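Local atomic coordinates of esterase E25 (Uncultured bacterium, PDB entry 4Q05), a protein that acts as an esterase, probably cleaving carboxylic esters, and belongs to the GTSAG-motif subfamily of the bacterial hormone-sensitive lipase family. Residues E152-V164 and L339-N352. Residues are numbered along the deposited sequence; the frame is centred on the assembly and turned at random.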
loop_
_atom_site.group_PDB
_atom_site.type_symbol
_atom_site.label_atom_id
_atom_site.label_comp_id
_atom_site.label_asym_id
_atom_site.label_seq_id
_atom_site.Cartn_x
_atom_site.Cartn_y
_atom_site.Cartn_z
ATOM N N GLU A 152 -21.317 2.909 -5.876
ATOM C CA GLU A 152 -20.235 1.935 -5.775
ATOM C C GLU A 152 -20.721 0.505 -6.053
ATOM O O GLU A 152 -19.974 -0.320 -6.587
ATOM C CB GLU A 152 -19.541 2.017 -4.418
ATOM C CG GLU A 152 -18.405 1.022 -4.253
ATOM C CD GLU A 152 -17.749 1.103 -2.880
ATOM O OE1 GLU A 152 -18.456 1.344 -1.874
ATOM O OE2 GLU A 152 -16.521 0.917 -2.810
ATOM N N ALA A 153 -21.965 0.216 -5.676
ATOM C CA ALA A 153 -22.567 -1.090 -5.923
ATOM C C ALA A 153 -22.674 -1.343 -7.416
ATOM O O ALA A 153 -22.467 -2.455 -7.894
ATOM C CB ALA A 153 -23.953 -1.152 -5.302
ATOM N N ILE A 154 -23.043 -0.307 -8.147
ATOM C CA ILE A 154 -23.144 -0.406 -9.598
ATOM C C ILE A 154 -21.765 -0.706 -10.199
ATOM O O ILE A 154 -21.633 -1.551 -11.091
ATOM C CB ILE A 154 -23.715 0.891 -10.175
ATOM C CG1 ILE A 154 -25.179 1.051 -9.744
ATOM C CG2 ILE A 154 -23.579 0.923 -11.701
ATOM C CD1 ILE A 154 -25.695 2.476 -9.899
ATOM N N VAL A 155 -20.738 -0.032 -9.685
ATOM C CA VAL A 155 -19.378 -0.245 -10.173
ATOM C C VAL A 155 -18.911 -1.662 -9.884
ATOM O O VAL A 155 -18.372 -2.347 -10.756
ATOM C CB VAL A 155 -18.369 0.718 -9.522
ATOM C CG1 VAL A 155 -16.960 0.304 -9.894
ATOM C CG2 VAL A 155 -18.647 2.152 -9.931
ATOM N N ILE A 156 -19.110 -2.105 -8.648
ATOM C CA ILE A 156 -18.752 -3.455 -8.291
ATOM C C ILE A 156 -19.509 -4.453 -9.168
ATOM O O ILE A 156 -18.926 -5.389 -9.721
ATOM C CB ILE A 156 -19.056 -3.717 -6.798
ATOM C CG1 ILE A 156 -18.137 -2.865 -5.911
ATOM C CG2 ILE A 156 -18.910 -5.184 -6.478
ATOM C CD1 ILE A 156 -18.516 -2.889 -4.416
ATOM N N ALA A 157 -20.816 -4.260 -9.285
ATOM C CA ALA A 157 -21.627 -5.204 -10.058
ATOM C C ALA A 157 -21.102 -5.356 -11.491
ATOM O O ALA A 157 -20.825 -6.469 -11.929
ATOM C CB ALA A 157 -23.089 -4.794 -10.056
ATOM N N THR A 158 -20.950 -4.244 -12.209
ATOM C CA THR A 158 -20.537 -4.322 -13.613
ATOM C C THR A 158 -19.139 -4.845 -13.793
ATOM O O THR A 158 -18.905 -5.697 -14.641
ATOM C CB THR A 158 -20.558 -2.971 -14.350
ATOM O OG1 THR A 158 -20.475 -1.887 -13.419
ATOM C CG2 THR A 158 -21.780 -2.850 -15.179
ATOM N N LEU A 159 -18.202 -4.318 -13.015
ATOM C CA LEU A 159 -16.799 -4.640 -13.244
ATOM C C LEU A 159 -16.380 -5.937 -12.593
ATOM O O LEU A 159 -15.576 -6.668 -13.155
ATOM C CB LEU A 159 -15.903 -3.492 -12.788
ATOM C CG LEU A 159 -16.162 -2.217 -13.588
ATOM C CD1 LEU A 159 -15.125 -1.154 -13.287
ATOM C CD2 LEU A 159 -16.173 -2.547 -15.064
ATOM N N ALA A 160 -16.900 -6.237 -11.403
ATOM C CA ALA A 160 -16.582 -7.521 -10.806
ATOM C C ALA A 160 -17.499 -8.626 -11.347
ATOM O O ALA A 160 -17.304 -9.797 -11.045
ATOM C CB ALA A 160 -16.636 -7.456 -9.278
ATOM N N LYS A 161 -18.489 -8.236 -12.151
ATOM C CA LYS A 161 -19.389 -9.185 -12.810
ATOM C C LYS A 161 -20.092 -10.106 -11.826
ATOM O O LYS A 161 -20.002 -11.333 -11.913
ATOM C CB LYS A 161 -18.624 -9.999 -13.845
ATOM C CG LYS A 161 -17.940 -9.128 -14.897
ATOM C CD LYS A 161 -17.135 -9.981 -15.869
ATOM C CE LYS A 161 -16.374 -9.109 -16.868
ATOM N NZ LYS A 161 -15.484 -9.935 -17.740
ATOM N N VAL A 162 -20.796 -9.500 -10.883
ATOM C CA VAL A 162 -21.432 -10.245 -9.818
ATOM C C VAL A 162 -22.678 -9.467 -9.438
ATOM O O VAL A 162 -22.699 -8.244 -9.553
ATOM C CB VAL A 162 -20.497 -10.349 -8.601
ATOM C CG1 VAL A 162 -20.274 -8.956 -7.991
ATOM C CG2 VAL A 162 -21.059 -11.308 -7.568
ATOM N N ARG A 163 -23.731 -10.164 -9.023
ATOM C CA ARG A 163 -24.908 -9.481 -8.504
ATOM C C ARG A 163 -24.557 -8.858 -7.177
ATOM O O ARG A 163 -23.856 -9.458 -6.371
ATOM C CB ARG A 163 -26.067 -10.456 -8.294
ATOM C CG ARG A 163 -26.615 -11.039 -9.577
ATOM C CD ARG A 163 -27.809 -11.947 -9.297
ATOM N NE ARG A 163 -28.269 -12.579 -10.524
ATOM C CZ ARG A 163 -27.739 -13.688 -11.031
ATOM N NH1 ARG A 163 -26.740 -14.306 -10.404
ATOM N NH2 ARG A 163 -28.219 -14.183 -12.162
ATOM N N VAL A 164 -25.071 -7.658 -6.956
ATOM C CA VAL A 164 -24.866 -6.947 -5.720
ATOM C C VAL A 164 -26.201 -6.674 -5.046
ATOM O O VAL A 164 -27.192 -6.354 -5.697
ATOM C CB VAL A 164 -24.169 -5.604 -5.968
ATOM C CG1 VAL A 164 -24.020 -4.849 -4.664
ATOM C CG2 VAL A 164 -22.812 -5.835 -6.628
ATOM N N LEU A 339 -15.375 4.792 -14.358
ATOM C CA LEU A 339 -15.273 3.404 -14.777
ATOM C C LEU A 339 -14.259 3.221 -15.906
ATOM O O LEU A 339 -13.858 2.096 -16.206
ATOM C CB LEU A 339 -16.636 2.864 -15.216
ATOM C CG LEU A 339 -17.787 2.785 -14.195
ATOM C CD1 LEU A 339 -18.010 1.355 -13.735
ATOM C CD2 LEU A 339 -17.590 3.717 -13.002
ATOM N N THR A 340 -13.853 4.315 -16.544
ATOM C CA THR A 340 -12.855 4.207 -17.617
ATOM C C THR A 340 -11.404 4.261 -17.119
ATOM O O THR A 340 -10.483 4.059 -17.897
ATOM C CB THR A 340 -13.003 5.314 -18.665
ATOM O OG1 THR A 340 -12.601 6.564 -18.090
ATOM C CG2 THR A 340 -14.460 5.409 -19.190
ATOM N N ALA A 341 -11.186 4.573 -15.847
ATOM C CA ALA A 341 -9.817 4.643 -15.346
ATOM C C ALA A 341 -9.180 3.257 -15.400
ATOM O O ALA A 341 -9.761 2.283 -14.922
ATOM C CB ALA A 341 -9.786 5.188 -13.926
ATOM N N PRO A 342 -7.995 3.151 -16.005
ATOM C CA PRO A 342 -7.339 1.842 -15.901
ATOM C C PRO A 342 -7.226 1.351 -14.459
ATOM O O PRO A 342 -7.300 0.150 -14.256
ATOM C CB PRO A 342 -5.963 2.095 -16.522
ATOM C CG PRO A 342 -6.277 3.116 -17.627
ATOM C CD PRO A 342 -7.359 4.019 -17.021
ATOM N N GLU A 343 -7.057 2.248 -13.490
ATOM C CA GLU A 343 -6.938 1.844 -12.085
ATOM C C GLU A 343 -8.186 1.103 -11.632
ATOM O O GLU A 343 -8.121 0.074 -10.975
ATOM C CB GLU A 343 -6.739 3.073 -11.184
ATOM C CG GLU A 343 -5.355 3.711 -11.292
ATOM C CD GLU A 343 -5.230 4.692 -12.454
ATOM O OE1 GLU A 343 -6.189 4.833 -13.246
ATOM O OE2 GLU A 343 -4.161 5.336 -12.575
ATOM N N THR A 344 -9.327 1.663 -11.986
ATOM C CA THR A 344 -10.620 1.100 -11.642
ATOM C C THR A 344 -10.867 -0.209 -12.368
ATOM O O THR A 344 -11.332 -1.186 -11.776
ATOM C CB THR A 344 -11.721 2.119 -11.995
ATOM O OG1 THR A 344 -11.515 3.294 -11.209
ATOM C CG2 THR A 344 -13.104 1.558 -11.734
ATOM N N GLN A 345 -10.552 -0.253 -13.656
ATOM C CA GLN A 345 -10.744 -1.481 -14.416
ATOM C C GLN A 345 -9.878 -2.589 -13.844
ATOM O O GLN A 345 -10.306 -3.733 -13.736
ATOM C CB GLN A 345 -10.407 -1.269 -15.893
ATOM C CG GLN A 345 -11.326 -0.299 -16.597
ATOM C CD GLN A 345 -10.914 -0.080 -18.028
ATOM O OE1 GLN A 345 -9.779 -0.376 -18.411
ATOM N NE2 GLN A 345 -11.829 0.436 -18.835
ATOM N N HIS A 346 -8.653 -2.244 -13.471
ATOM C CA HIS A 346 -7.751 -3.239 -12.905
ATOM C C HIS A 346 -8.265 -3.677 -11.531
ATOM O O HIS A 346 -8.387 -4.874 -11.235
ATOM C CB HIS A 346 -6.351 -2.647 -12.773
ATOM C CG HIS A 346 -5.403 -3.512 -12.002
ATOM N ND1 HIS A 346 -5.246 -4.854 -12.260
ATOM C CD2 HIS A 346 -4.554 -3.219 -10.989
ATOM C CE1 HIS A 346 -4.338 -5.355 -11.435
ATOM N NE2 HIS A 346 -3.906 -4.383 -10.656
ATOM N N ALA A 347 -8.587 -2.695 -10.699
ATOM C CA ALA A 347 -8.981 -2.981 -9.327
ATOM C C ALA A 347 -10.120 -4.005 -9.288
ATOM O O ALA A 347 -10.102 -4.964 -8.512
ATOM C CB ALA A 347 -9.409 -1.698 -8.646
ATOM N N PHE A 348 -11.114 -3.803 -10.139
ATOM C CA PHE A 348 -12.295 -4.653 -10.080
ATOM C C PHE A 348 -12.133 -5.944 -10.868
ATOM O O PHE A 348 -12.769 -6.946 -10.564
ATOM C CB PHE A 348 -13.537 -3.846 -10.439
ATOM C CG PHE A 348 -13.879 -2.845 -9.384
ATOM C CD1 PHE A 348 -14.425 -3.265 -8.181
ATOM C CD2 PHE A 348 -13.553 -1.511 -9.539
ATOM C CE1 PHE A 348 -14.695 -2.353 -7.172
ATOM C CE2 PHE A 348 -13.832 -0.592 -8.541
ATOM C CZ PHE A 348 -14.399 -1.016 -7.353
ATOM N N ALA A 349 -11.240 -5.942 -11.850
ATOM C CA ALA A 349 -10.809 -7.214 -12.416
ATOM C C ALA A 349 -10.114 -8.064 -11.334
ATOM O O ALA A 349 -10.359 -9.266 -11.224
ATOM C CB ALA A 349 -9.895 -6.995 -13.622
ATOM N N GLU A 350 -9.278 -7.431 -10.513
ATOM C CA GLU A 350 -8.670 -8.123 -9.376
ATOM C C GLU A 350 -9.739 -8.590 -8.376
ATOM O O GLU A 350 -9.668 -9.703 -7.869
ATOM C CB GLU A 350 -7.650 -7.222 -8.672
ATOM C CG GLU A 350 -6.416 -6.883 -9.523
ATOM C CD GLU A 350 -5.392 -8.023 -9.608
ATOM O OE1 GLU A 350 -5.583 -9.086 -8.972
ATOM O OE2 GLU A 350 -4.386 -7.842 -10.323
ATOM N N LEU A 351 -10.731 -7.744 -8.094
ATOM C CA LEU A 351 -11.795 -8.137 -7.180
ATOM C C LEU A 351 -12.481 -9.370 -7.746
ATOM O O LEU A 351 -12.705 -10.357 -7.043
ATOM C CB LEU A 351 -12.814 -7.008 -6.980
ATOM C CG LEU A 351 -13.959 -7.365 -6.019
ATOM C CD1 LEU A 351 -13.410 -7.885 -4.695
ATOM C CD2 LEU A 351 -14.918 -6.194 -5.789
ATOM N N ASN A 352 -12.805 -9.314 -9.030
ATOM C CA ASN A 352 -13.428 -10.449 -9.688
ATOM C C ASN A 352 -12.623 -11.722 -9.498
ATOM O O ASN A 352 -13.172 -12.767 -9.154
ATOM C CB ASN A 352 -13.624 -10.174 -11.177
ATOM C CG ASN A 352 -14.110 -11.402 -11.925
ATOM O OD1 ASN A 352 -15.312 -11.666 -12.000
ATOM N ND2 ASN A 352 -13.183 -12.162 -12.463
#
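Ile154 O takes two donors from Thr158, the residue whose hydroxyl side borders Leu339: OG1 at 2.6 Å and the backbone N at 3.0 Å, reaching the carbonyl from opposite faces of its plane. Thr158 OG1 thereby folds back onto its own helix, tilted 27° from that plane, and meets Leu339 CD1 only as a packing neighbour. Most of the remaining contact is apolar. Helices 152-160 and 342-352 cross at -70° with their axes 8.6 Å apart, and Phe348 is the knob, set in the hole formed by Val155, Ile156, Leu159 and Ala160. Val155 CG1 lies over one ring face in a CH-pi contact, 3.9 Å from the centroid and displaced toward the rim. Ile156 CG1 and Leu159 CB approach the ring obliquely, and Leu159 CB also presses against Phe348 CB at 3.4 Å. Replacing Phe348 by an alanine would probably open a gap in this hole and leave Val155 CG1 and Ile156 CG1 without their aromatic partner. With CG1 anti to the backbone N (chi1 171°), the two methyls of Val155 divide the work: CG1 covers the ring while CG2 meets Leu339 CD2 at 3.6 Å. Leu159 CD1 touches both Leu339 CD1 and Thr344 CG2; the hydroxyl of Thr344 bonds to Tyr335 O. Near the end of helix 152-160, Leu351 CD2 touches Ala160 CB and Ile156 CG2. In this alpha/beta hydrolase fold the contact thus joins helix 151-160 to the C-terminal helix 342-358, with Ile156 resting on Phe133 of strand 132-136 and both Thr158 and Leu339 packing on Leu102 of helix 91-102.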